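Local coordinates for protein 2-oxoglutarate carboxylase small subunit (Hydrogenobacter thermophilus, PDB 7KCT) that belongs to the biotin carboxylase family of ATP-grasp proteins and binds adenosine-5'-diphosphate and magnesium, at residues D143-D148 with F200-L205; E151-A156 with E183-N188; V163-S168 with L205-Y210. All coordinates share one frame; numbering follows the deposited sequence.

Interaction 1. Residues D143-D148 with F200-L205; sequences DGILKD and FGRGDL
Ile145 lies obliquely across the paired side chains of Arg202 and Asp204 and touches them with both of its branches. Its CG2, anti to the backbone N, rests on Asp204 CB at 3.8 Å. The other branch leaves beside the N and brings CD1 to the rim of the guanidinium, in its plane, 3.9 Å from Arg202 NH1. Asp204 OD2 also lies close to the guanidinium plane, and Arg202 NH1 reaches it at 3.1 Å with an N-H...O angle of 170°, meeting the lone pair of OD2 that faces away from OD1. Arg202 starts with CG anti to its N and bends at chi3 (66°), which turns the head back to the aspartate two residues on. The same NH1 also forms a salt bridge with Asp123, so one nitrogen is shared between two carboxylates.

Beside this polar patch the main chain ties the 143-148 loop to the start of strand 205-209. Leu146 N donates to Leu205 O at 2.9 Å, approaching almost along the C=O axis, and Ile145 CG2 packs against the same oxygen at 3.5 Å. Leu146 turns its side chain into the interior, with CD1 4.3 Å from Leu205 CB, and both leucines rest on Tyr189 of helix 182-200. Just downstream Asp148, an N-cap residue, bonds through OD1 to Glu151 N and starts helix 149-159. Arg202, Asp123 and Arg126 line the pocket holding a bicarbonate ion, so the loop bearing Ile145 packs alongside an anion site in the ATP-grasp region of this biotin carboxylase-like subunit.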
loop_
_atom_site.group_PDB
_atom_site.type_symbol
_atom_site.label_atom_id
_atom_site.label_comp_id
_atom_site.label_asym_id
_atom_site.label_seq_id
_atom_site.Cartn_x
_atom_site.Cartn_y
_atom_site.Cartn_z
ATOM N N ASP A 143 6.127 -26.540 37.262
ATOM C CA ASP A 143 5.812 -25.309 37.984
ATOM C C ASP A 143 7.161 -24.636 38.149
ATOM O O ASP A 143 7.906 -24.920 39.086
ATOM C CB ASP A 143 5.129 -25.597 39.313
ATOM N N GLY A 144 7.525 -23.824 37.173
ATOM C CA GLY A 144 8.823 -23.200 37.179
ATOM C C GLY A 144 9.895 -23.972 36.424
ATOM O O GLY A 144 9.672 -24.992 35.758
ATOM N N ILE A 145 11.108 -23.435 36.540
ATOM C CA ILE A 145 12.266 -24.011 35.897
ATOM C C ILE A 145 12.561 -25.388 36.469
ATOM O O ILE A 145 12.144 -25.734 37.576
ATOM C CB ILE A 145 13.445 -23.048 36.105
ATOM C CG1 ILE A 145 13.194 -21.771 35.301
ATOM C CG2 ILE A 145 14.743 -23.691 35.709
ATOM C CD1 ILE A 145 14.018 -20.585 35.779
ATOM N N LEU A 146 13.296 -26.182 35.693
ATOM C CA LEU A 146 13.707 -27.521 36.102
ATOM C C LEU A 146 15.060 -27.469 36.813
ATOM O O LEU A 146 16.006 -26.857 36.309
ATOM C CB LEU A 146 13.788 -28.448 34.886
ATOM C CG LEU A 146 12.550 -28.660 34.004
ATOM C CD1 LEU A 146 12.980 -29.270 32.659
ATOM C CD2 LEU A 146 11.540 -29.562 34.700
ATOM N N LYS A 147 15.150 -28.145 37.966
ATOM C CA LYS A 147 16.384 -28.155 38.755
ATOM C C LYS A 147 17.467 -29.011 38.107
ATOM O O LYS A 147 18.655 -28.687 38.229
ATOM C CB LYS A 147 16.093 -28.622 40.198
ATOM N N ASP A 148 17.094 -30.089 37.427
ATOM C CA ASP A 148 18.051 -31.001 36.823
ATOM C C ASP A 148 17.270 -31.943 35.919
ATOM O O ASP A 148 16.036 -31.947 35.929
ATOM C CB ASP A 148 18.726 -31.816 37.951
ATOM C CG ASP A 148 17.676 -32.608 38.778
ATOM O OD1 ASP A 148 16.460 -32.446 38.516
ATOM O OD2 ASP A 148 17.991 -33.378 39.714
ATOM N N PHE A 200 21.611 -17.554 25.020
ATOM C CA PHE A 200 20.905 -16.551 25.807
ATOM C C PHE A 200 21.643 -16.174 27.089
ATOM O O PHE A 200 21.188 -15.267 27.799
ATOM C CB PHE A 200 19.477 -17.024 26.166
ATOM C CG PHE A 200 18.651 -17.490 24.984
ATOM C CD1 PHE A 200 18.198 -16.589 24.027
ATOM C CD2 PHE A 200 18.315 -18.830 24.840
ATOM C CE1 PHE A 200 17.431 -17.013 22.937
ATOM C CE2 PHE A 200 17.544 -19.261 23.755
ATOM C CZ PHE A 200 17.103 -18.345 22.805
ATOM N N GLY A 201 22.786 -16.807 27.377
ATOM C CA GLY A 201 23.521 -16.591 28.602
ATOM C C GLY A 201 23.103 -17.461 29.774
ATOM O O GLY A 201 23.822 -17.504 30.789
ATOM N N ARG A 202 21.973 -18.157 29.668
ATOM C CA ARG A 202 21.370 -18.877 30.781
ATOM C C ARG A 202 20.750 -20.154 30.236
ATOM O O ARG A 202 19.933 -20.099 29.315
ATOM C CB ARG A 202 20.333 -17.990 31.472
ATOM C CG ARG A 202 19.558 -18.661 32.588
ATOM C CD ARG A 202 18.903 -17.630 33.508
ATOM N NE ARG A 202 17.868 -16.841 32.848
ATOM C CZ ARG A 202 16.564 -17.099 32.914
ATOM N NH1 ARG A 202 16.112 -18.150 33.602
ATOM N NH2 ARG A 202 15.704 -16.307 32.286
ATOM N N GLY A 203 21.140 -21.294 30.798
ATOM C CA GLY A 203 20.744 -22.587 30.284
ATOM C C GLY A 203 19.448 -23.147 30.825
ATOM O O GLY A 203 19.082 -24.272 30.472
ATOM N N ASP A 204 18.714 -22.385 31.628
ATOM C CA ASP A 204 17.579 -22.927 32.366
ATOM C C ASP A 204 16.429 -23.323 31.448
ATOM O O ASP A 204 15.986 -22.527 30.612
ATOM C CB ASP A 204 17.066 -21.900 33.370
ATOM C CG ASP A 204 18.149 -21.381 34.288
ATOM O OD1 ASP A 204 19.172 -22.076 34.473
ATOM O OD2 ASP A 204 17.984 -20.264 34.810
ATOM N N LEU A 205 15.893 -24.523 31.666
ATOM C CA LEU A 205 14.822 -25.061 30.842
ATOM C C LEU A 205 13.549 -25.208 31.670
ATOM O O LEU A 205 13.600 -25.375 32.890
ATOM C CB LEU A 205 15.218 -26.421 30.254
ATOM C CG LEU A 205 16.578 -26.471 29.542
ATOM C CD1 LEU A 205 16.951 -27.897 29.189
ATOM C CD2 LEU A 205 16.570 -25.625 28.329
#

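Interaction 2. Residues E151-A156 with E183-N188; sequences EAKRIA and EELVRN
The segments 151-156 and 183-188 belong to two helices running roughly antiparallel, their axes 10.3 Å apart at closest approach and their directions 144° from each other, with Lys153 and Leu185 nearest in CA position. Leu185 carries most of the contact. Its CB points at the other helix and CG stands anti to the backbone N (chi1 -176°), which puts the CD2 methyl between the two alanines one helical turn apart, 4.0 Å from Ala152 CB and 4.0 Å from Ala156 CB. The methyl gets close enough to meet the backbone as well, lying 3.7 Å from Lys153 N. Small side chains on the facing helix thus let one branched tip settle against its main chain.

On the more exposed side of the seam, Lys153 and Val186 cross obliquely. The aliphatic part of the lysine does the touching, its CD being 3.8 Å from Val186 CG2, the branch that stands anti to the carbonyl carbon. The side-chain contacts are between carbon atoms, and no hydrogen bond joins the two segments. Inward from this seam, Leu185 rests on Val163 and Leu165 of strand 163-167 and on Cys179 of strand 176-179, while Tyr161, in the loop leading from helix 149-159 into strand 163-167, touches both Leu185 and Ala156, so the two helices pack side by side over one face of the antiparallel sheet.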
loop_
_atom_site.group_PDB
_atom_site.type_symbol
_atom_site.label_atom_id
_atom_site.label_comp_id
_atom_site.label_asym_id
_atom_site.label_seq_id
_atom_site.Cartn_x
_atom_site.Cartn_y
_atom_site.Cartn_z
ATOM N N GLU A 151 14.822 -34.250 37.766
ATOM C CA GLU A 151 13.499 -33.669 37.938
ATOM C C GLU A 151 12.702 -33.746 36.631
ATOM O O GLU A 151 11.483 -33.909 36.662
ATOM C CB GLU A 151 13.638 -32.215 38.409
ATOM C CG GLU A 151 12.368 -31.352 38.416
ATOM C CD GLU A 151 12.636 -29.933 38.960
ATOM O OE1 GLU A 151 13.653 -29.749 39.660
ATOM O OE2 GLU A 151 11.838 -28.994 38.700
ATOM N N ALA A 152 13.365 -33.630 35.475
ATOM C CA ALA A 152 12.648 -33.619 34.198
ATOM C C ALA A 152 11.918 -34.934 33.985
ATOM O O ALA A 152 10.731 -34.948 33.607
ATOM C CB ALA A 152 13.633 -33.289 33.054
ATOM N N LYS A 153 12.626 -36.058 34.244
ATOM C CA LYS A 153 12.043 -37.397 34.033
ATOM C C LYS A 153 10.798 -37.571 34.865
ATOM O O LYS A 153 9.774 -38.063 34.373
ATOM C CB LYS A 153 13.047 -38.517 34.273
ATOM C CG LYS A 153 14.316 -38.244 33.488
ATOM C CD LYS A 153 15.226 -39.441 33.335
ATOM C CE LYS A 153 15.529 -39.915 34.649
ATOM N NZ LYS A 153 16.892 -40.438 34.877
ATOM N N ARG A 154 10.846 -37.094 36.109
ATOM C CA ARG A 154 9.720 -37.229 37.011
ATOM C C ARG A 154 8.522 -36.429 36.527
ATOM O O ARG A 154 7.405 -36.942 36.500
ATOM C CB ARG A 154 10.134 -36.794 38.418
ATOM C CG ARG A 154 8.920 -36.563 39.347
ATOM C CD ARG A 154 9.307 -36.044 40.747
ATOM N NE ARG A 154 9.744 -34.645 40.826
ATOM C CZ ARG A 154 8.930 -33.602 40.997
ATOM N NH1 ARG A 154 7.616 -33.775 41.079
ATOM N NH2 ARG A 154 9.432 -32.371 41.079
ATOM N N ILE A 155 8.728 -35.170 36.139
ATOM C CA ILE A 155 7.614 -34.347 35.727
ATOM C C ILE A 155 7.105 -34.807 34.365
ATOM O O ILE A 155 5.907 -34.709 34.077
ATOM C CB ILE A 155 8.042 -32.872 35.690
ATOM C CG1 ILE A 155 8.621 -32.425 37.039
ATOM C CG2 ILE A 155 6.859 -32.008 35.280
ATOM C CD1 ILE A 155 9.073 -30.960 37.031
ATOM N N ALA A 156 7.996 -35.297 33.500
ATOM C CA ALA A 156 7.550 -35.838 32.220
ATOM C C ALA A 156 6.494 -36.915 32.419
ATOM O O ALA A 156 5.388 -36.843 31.865
ATOM C CB ALA A 156 8.736 -36.408 31.447
ATOM N N GLU A 183 14.025 -41.604 26.588
ATOM C CA GLU A 183 15.305 -41.608 25.888
ATOM C C GLU A 183 15.547 -40.270 25.194
ATOM O O GLU A 183 16.664 -39.740 25.232
ATOM C CB GLU A 183 15.355 -42.775 24.890
ATOM N N GLU A 184 14.500 -39.691 24.584
ATOM C CA GLU A 184 14.674 -38.430 23.865
ATOM C C GLU A 184 14.847 -37.268 24.839
ATOM O O GLU A 184 15.647 -36.358 24.599
ATOM C CB GLU A 184 13.478 -38.182 22.940
ATOM C CG GLU A 184 13.343 -39.152 21.760
ATOM C CD GLU A 184 12.322 -38.713 20.693
ATOM O OE1 GLU A 184 12.444 -39.176 19.531
ATOM O OE2 GLU A 184 11.392 -37.929 21.000
ATOM N N LEU A 185 14.094 -37.281 25.939
ATOM C CA LEU A 185 14.193 -36.230 26.955
ATOM C C LEU A 185 15.615 -36.040 27.471
ATOM O O LEU A 185 16.096 -34.910 27.612
ATOM C CB LEU A 185 13.280 -36.573 28.132
ATOM C CG LEU A 185 13.155 -35.568 29.274
ATOM C CD1 LEU A 185 12.268 -34.420 28.783
ATOM C CD2 LEU A 185 12.601 -36.215 30.525
ATOM N N VAL A 186 16.277 -37.137 27.830
ATOM C CA VAL A 186 17.615 -37.048 28.402
ATOM C C VAL A 186 18.592 -36.520 27.364
ATOM O O VAL A 186 19.406 -35.633 27.658
ATOM C CB VAL A 186 18.045 -38.412 28.968
ATOM C CG1 VAL A 186 19.481 -38.319 29.444
ATOM C CG2 VAL A 186 17.074 -38.829 30.070
ATOM N N ARG A 187 18.511 -37.020 26.126
ATOM C CA ARG A 187 19.354 -36.454 25.086
ATOM C C ARG A 187 19.077 -34.985 24.914
ATOM O O ARG A 187 19.990 -34.162 24.916
ATOM C CB ARG A 187 19.150 -37.150 23.749
ATOM C CG ARG A 187 20.202 -36.754 22.703
ATOM C CD ARG A 187 20.238 -37.585 21.405
ATOM N NE ARG A 187 19.086 -38.502 21.237
ATOM C CZ ARG A 187 19.065 -39.820 21.573
ATOM N NH1 ARG A 187 20.118 -40.412 22.093
ATOM N NH2 ARG A 187 17.901 -40.494 21.418
ATOM N N ASN A 188 17.801 -34.636 24.737
ATOM C CA ASN A 188 17.459 -33.278 24.361
ATOM C C ASN A 188 17.729 -32.274 25.476
ATOM O O ASN A 188 17.970 -31.093 25.187
ATOM C CB ASN A 188 15.994 -33.193 23.949
ATOM C CG ASN A 188 15.725 -33.782 22.582
ATOM O OD1 ASN A 188 16.630 -33.908 21.770
ATOM N ND2 ASN A 188 14.470 -34.172 22.335
#

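Interaction 3. Residues V163-S168 with L205-Y210; sequences VLLKAS and LLLEKY. With ADP (adenosine-5'-diphosphate), chain C.
Lys166 NZ is held by four partners: N7 and O2A of adenosine-5'-diphosphate, Glu208 OE2 and a water molecule. With at most three protons to give, the ammonium must share them, and its closest ligand atom is the phosphate oxygen O2A at 2.7 Å. This is the nucleotide site of an ATP-grasp fold, built on antiparallel strands 163-167 and 205-209. Leu164 with Glu208 and Lys166 with Leu206 form the hydrogen-bonded pairs, each closed by two N-H...O=C bonds.

The side chains of these four residues share the nucleotide-side face. Lys166 and Glu208 cross obliquely there, and NZ comes to OE2 at 3.1 Å from above the carboxylate plane, 57° out of it. The lysine reaches this place through a bend at chi3 (73°). Glu208 starts with CG in the crowded position between N and carbonyl carbon, then extends. Its OE2 also accepts from ADP N6 at 2.7 Å in a nearly straight bond (173°), while the backbone O of Lys209 takes a second N6 bond at 3.1 Å, so the amino group of the adenine is recognised by two acceptors. Glu208 OE1 is held by the same water and by a salt bridge to Lys128. The nearby positive charges would probably keep the carboxylate ionised.

On the reverse face, Leu165 and Leu207 point toward the helices, and Leu207 CD2 packs against Val163 CB at 3.6 Å. Within the two segments, Tyr210 and Leu164 come closest to the adenine with carbon atoms: Tyr210 CE1 lies 3.4 Å from ADP C2, and Leu164, with CG anti to its N, brings CD2 to within 3.3 Å of ADP C5.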
loop_
_atom_site.group_PDB
_atom_site.type_symbol
_atom_site.label_atom_id
_atom_site.label_comp_id
_atom_site.label_asym_id
_atom_site.label_seq_id
_atom_site.Cartn_x
_atom_site.Cartn_y
_atom_site.Cartn_z
ATOM N N VAL A 163 6.208 -34.319 25.490
ATOM C CA VAL A 163 6.459 -33.061 26.184
ATOM C C VAL A 163 7.473 -32.264 25.373
ATOM O O VAL A 163 8.118 -32.783 24.456
ATOM C CB VAL A 163 6.991 -33.253 27.622
ATOM C CG1 VAL A 163 6.044 -34.084 28.443
ATOM C CG2 VAL A 163 8.391 -33.857 27.614
ATOM N N LEU A 164 7.627 -30.998 25.757
ATOM C CA LEU A 164 8.497 -30.034 25.092
ATOM C C LEU A 164 9.420 -29.393 26.125
ATOM O O LEU A 164 8.949 -28.865 27.136
ATOM C CB LEU A 164 7.662 -28.955 24.414
ATOM C CG LEU A 164 8.302 -28.031 23.396
ATOM C CD1 LEU A 164 8.785 -28.851 22.230
ATOM C CD2 LEU A 164 7.270 -27.089 22.964
ATOM N N LEU A 165 10.726 -29.456 25.890
ATOM C CA LEU A 165 11.662 -28.622 26.620
ATOM C C LEU A 165 11.798 -27.249 25.938
ATOM O O LEU A 165 11.786 -27.139 24.703
ATOM C CB LEU A 165 13.008 -29.320 26.707
ATOM C CG LEU A 165 13.059 -30.686 27.364
ATOM C CD1 LEU A 165 14.430 -31.271 27.103
ATOM C CD2 LEU A 165 12.775 -30.514 28.853
ATOM N N LYS A 166 11.890 -26.199 26.750
ATOM C CA LYS A 166 12.057 -24.836 26.247
ATOM C C LYS A 166 13.047 -24.080 27.125
ATOM O O LYS A 166 13.028 -24.221 28.355
ATOM C CB LYS A 166 10.735 -24.090 26.240
ATOM C CG LYS A 166 9.631 -24.846 25.543
ATOM C CD LYS A 166 8.240 -24.237 25.683
ATOM C CE LYS A 166 8.060 -22.984 24.873
ATOM N NZ LYS A 166 6.630 -22.554 24.759
ATOM N N ALA A 167 13.888 -23.252 26.491
ATOM C CA ALA A 167 14.720 -22.306 27.218
ATOM C C ALA A 167 13.832 -21.255 27.866
ATOM O O ALA A 167 13.058 -20.591 27.173
ATOM C CB ALA A 167 15.722 -21.658 26.264
ATOM N N SER A 168 13.943 -21.086 29.195
ATOM C CA SER A 168 13.093 -20.098 29.848
ATOM C C SER A 168 13.515 -18.676 29.480
ATOM O O SER A 168 12.706 -17.745 29.549
ATOM C CB SER A 168 13.094 -20.279 31.370
ATOM O OG SER A 168 11.909 -19.699 31.908
ATOM N N LEU A 205 15.893 -24.523 31.666
ATOM C CA LEU A 205 14.822 -25.061 30.842
ATOM C C LEU A 205 13.549 -25.208 31.670
ATOM O O LEU A 205 13.600 -25.375 32.890
ATOM C CB LEU A 205 15.218 -26.421 30.254
ATOM C CG LEU A 205 16.578 -26.471 29.542
ATOM C CD1 LEU A 205 16.951 -27.897 29.189
ATOM C CD2 LEU A 205 16.570 -25.625 28.329
ATOM N N LEU A 206 12.411 -25.076 31.001
ATOM C CA LEU A 206 11.135 -25.529 31.516
ATOM C C LEU A 206 10.632 -26.675 30.638
ATOM O O LEU A 206 11.104 -26.901 29.514
ATOM C CB LEU A 206 10.119 -24.383 31.577
ATOM C CG LEU A 206 9.603 -23.716 30.303
ATOM C CD1 LEU A 206 8.575 -24.625 29.628
ATOM C CD2 LEU A 206 8.984 -22.385 30.604
ATOM N N LEU A 207 9.624 -27.361 31.146
ATOM C CA LEU A 207 9.016 -28.488 30.461
ATOM C C LEU A 207 7.530 -28.231 30.397
ATOM O O LEU A 207 6.940 -27.830 31.402
ATOM C CB LEU A 207 9.313 -29.790 31.207
ATOM C CG LEU A 207 8.886 -31.118 30.584
ATOM C CD1 LEU A 207 9.600 -32.275 31.313
ATOM C CD2 LEU A 207 7.417 -31.289 30.668
ATOM N N GLU A 208 6.922 -28.440 29.227
ATOM C CA GLU A 208 5.481 -28.405 29.151
ATOM C C GLU A 208 4.948 -29.498 28.229
ATOM O O GLU A 208 5.682 -30.141 27.496
ATOM C CB GLU A 208 4.970 -27.014 28.717
ATOM C CG GLU A 208 5.540 -26.428 27.449
ATOM C CD GLU A 208 5.018 -24.991 27.189
ATOM O OE1 GLU A 208 4.933 -24.189 28.151
ATOM O OE2 GLU A 208 4.715 -24.644 26.026
ATOM N N LYS A 209 3.650 -29.732 28.349
ATOM C CA LYS A 209 2.966 -30.699 27.513
ATOM C C LYS A 209 3.157 -30.293 26.065
ATOM O O LYS A 209 2.930 -29.134 25.700
ATOM C CB LYS A 209 1.487 -30.723 27.865
ATOM C CG LYS A 209 0.640 -31.653 27.029
ATOM C CD LYS A 209 1.019 -33.092 27.275
ATOM C CE LYS A 209 0.713 -33.951 26.061
ATOM N NZ LYS A 209 1.440 -35.234 26.130
ATOM N N TYR A 210 3.620 -31.221 25.246
ATOM C CA TYR A 210 3.632 -30.940 23.819
ATOM C C TYR A 210 2.223 -31.082 23.264
ATOM O O TYR A 210 1.649 -32.183 23.281
ATOM C CB TYR A 210 4.571 -31.856 23.066
ATOM C CG TYR A 210 4.535 -31.518 21.595
ATOM C CD1 TYR A 210 5.130 -30.337 21.113
ATOM C CD2 TYR A 210 3.870 -32.336 20.688
ATOM C CE1 TYR A 210 5.101 -30.009 19.741
ATOM C CE2 TYR A 210 3.840 -32.025 19.317
ATOM C CZ TYR A 210 4.454 -30.862 18.853
ATOM O OH TYR A 210 4.381 -30.596 17.502
HETATM P PB ADP C . 10.095 -18.287 21.110
HETATM O O1B ADP C . 11.381 -18.741 20.514
HETATM O O2B ADP C . 8.902 -17.746 20.365
HETATM O O3B ADP C . 10.228 -17.647 22.478
HETATM P PA ADP C . 7.838 -19.732 21.957
HETATM O O1A ADP C . 6.808 -18.765 21.494
HETATM O O2A ADP C . 7.575 -20.453 23.269
HETATM O O3A ADP C . 9.379 -19.857 21.711
HETATM O "O5'" ADP C . 7.213 -21.159 20.911
HETATM C "C5'" ADP C . 7.959 -21.346 19.654
HETATM C "C4'" ADP C . 7.001 -22.056 18.783
HETATM O "O4'" ADP C . 7.117 -23.432 19.214
HETATM C "C3'" ADP C . 5.597 -21.630 18.993
HETATM O "O3'" ADP C . 5.203 -20.685 17.992
HETATM C "C2'" ADP C . 4.913 -22.951 18.649
HETATM O "O2'" ADP C . 4.974 -23.247 17.201
HETATM C "C1'" ADP C . 5.807 -23.992 19.258
HETATM N N9 ADP C . 5.409 -24.306 20.652
HETATM C C8 ADP C . 5.696 -23.619 21.840
HETATM N N7 ADP C . 5.167 -24.257 22.916
HETATM C C5 ADP C . 4.494 -25.361 22.389
HETATM C C6 ADP C . 3.744 -26.403 22.992
HETATM N N6 ADP C . 3.567 -26.418 24.340
HETATM N N1 ADP C . 3.152 -27.367 22.242
HETATM C C2 ADP C . 3.396 -27.273 20.912
HETATM N N3 ADP C . 4.089 -26.363 20.207
HETATM C C4 ADP C . 4.639 -25.403 20.992
HETATM O O HOH W 1 6.039 -21.696 27.210
#

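All three contacts lie in the ATP-grasp region of the chain, with centres 10 to 13 Å apart. Their segments come along the chain in the order loop 143-148, helix 149-159, strand 163-167, helix 182-200 and finally loop 200-205 running into strand 205-209, so interaction 3 alternates with both others. The strand pair of interaction 3 has the nucleotide on one face and the helices of interaction 2 on the other, where Leu165 and Leu207 meet them. Interaction 1 shares Leu205 with interaction 3 and sends Leu146 between Ala152, Leu165 and Leu207. Strand 205-209 thus leads from the loop carrying Arg202 of the bicarbonate site to Glu208, Lys209 and Tyr210 at the nucleotide.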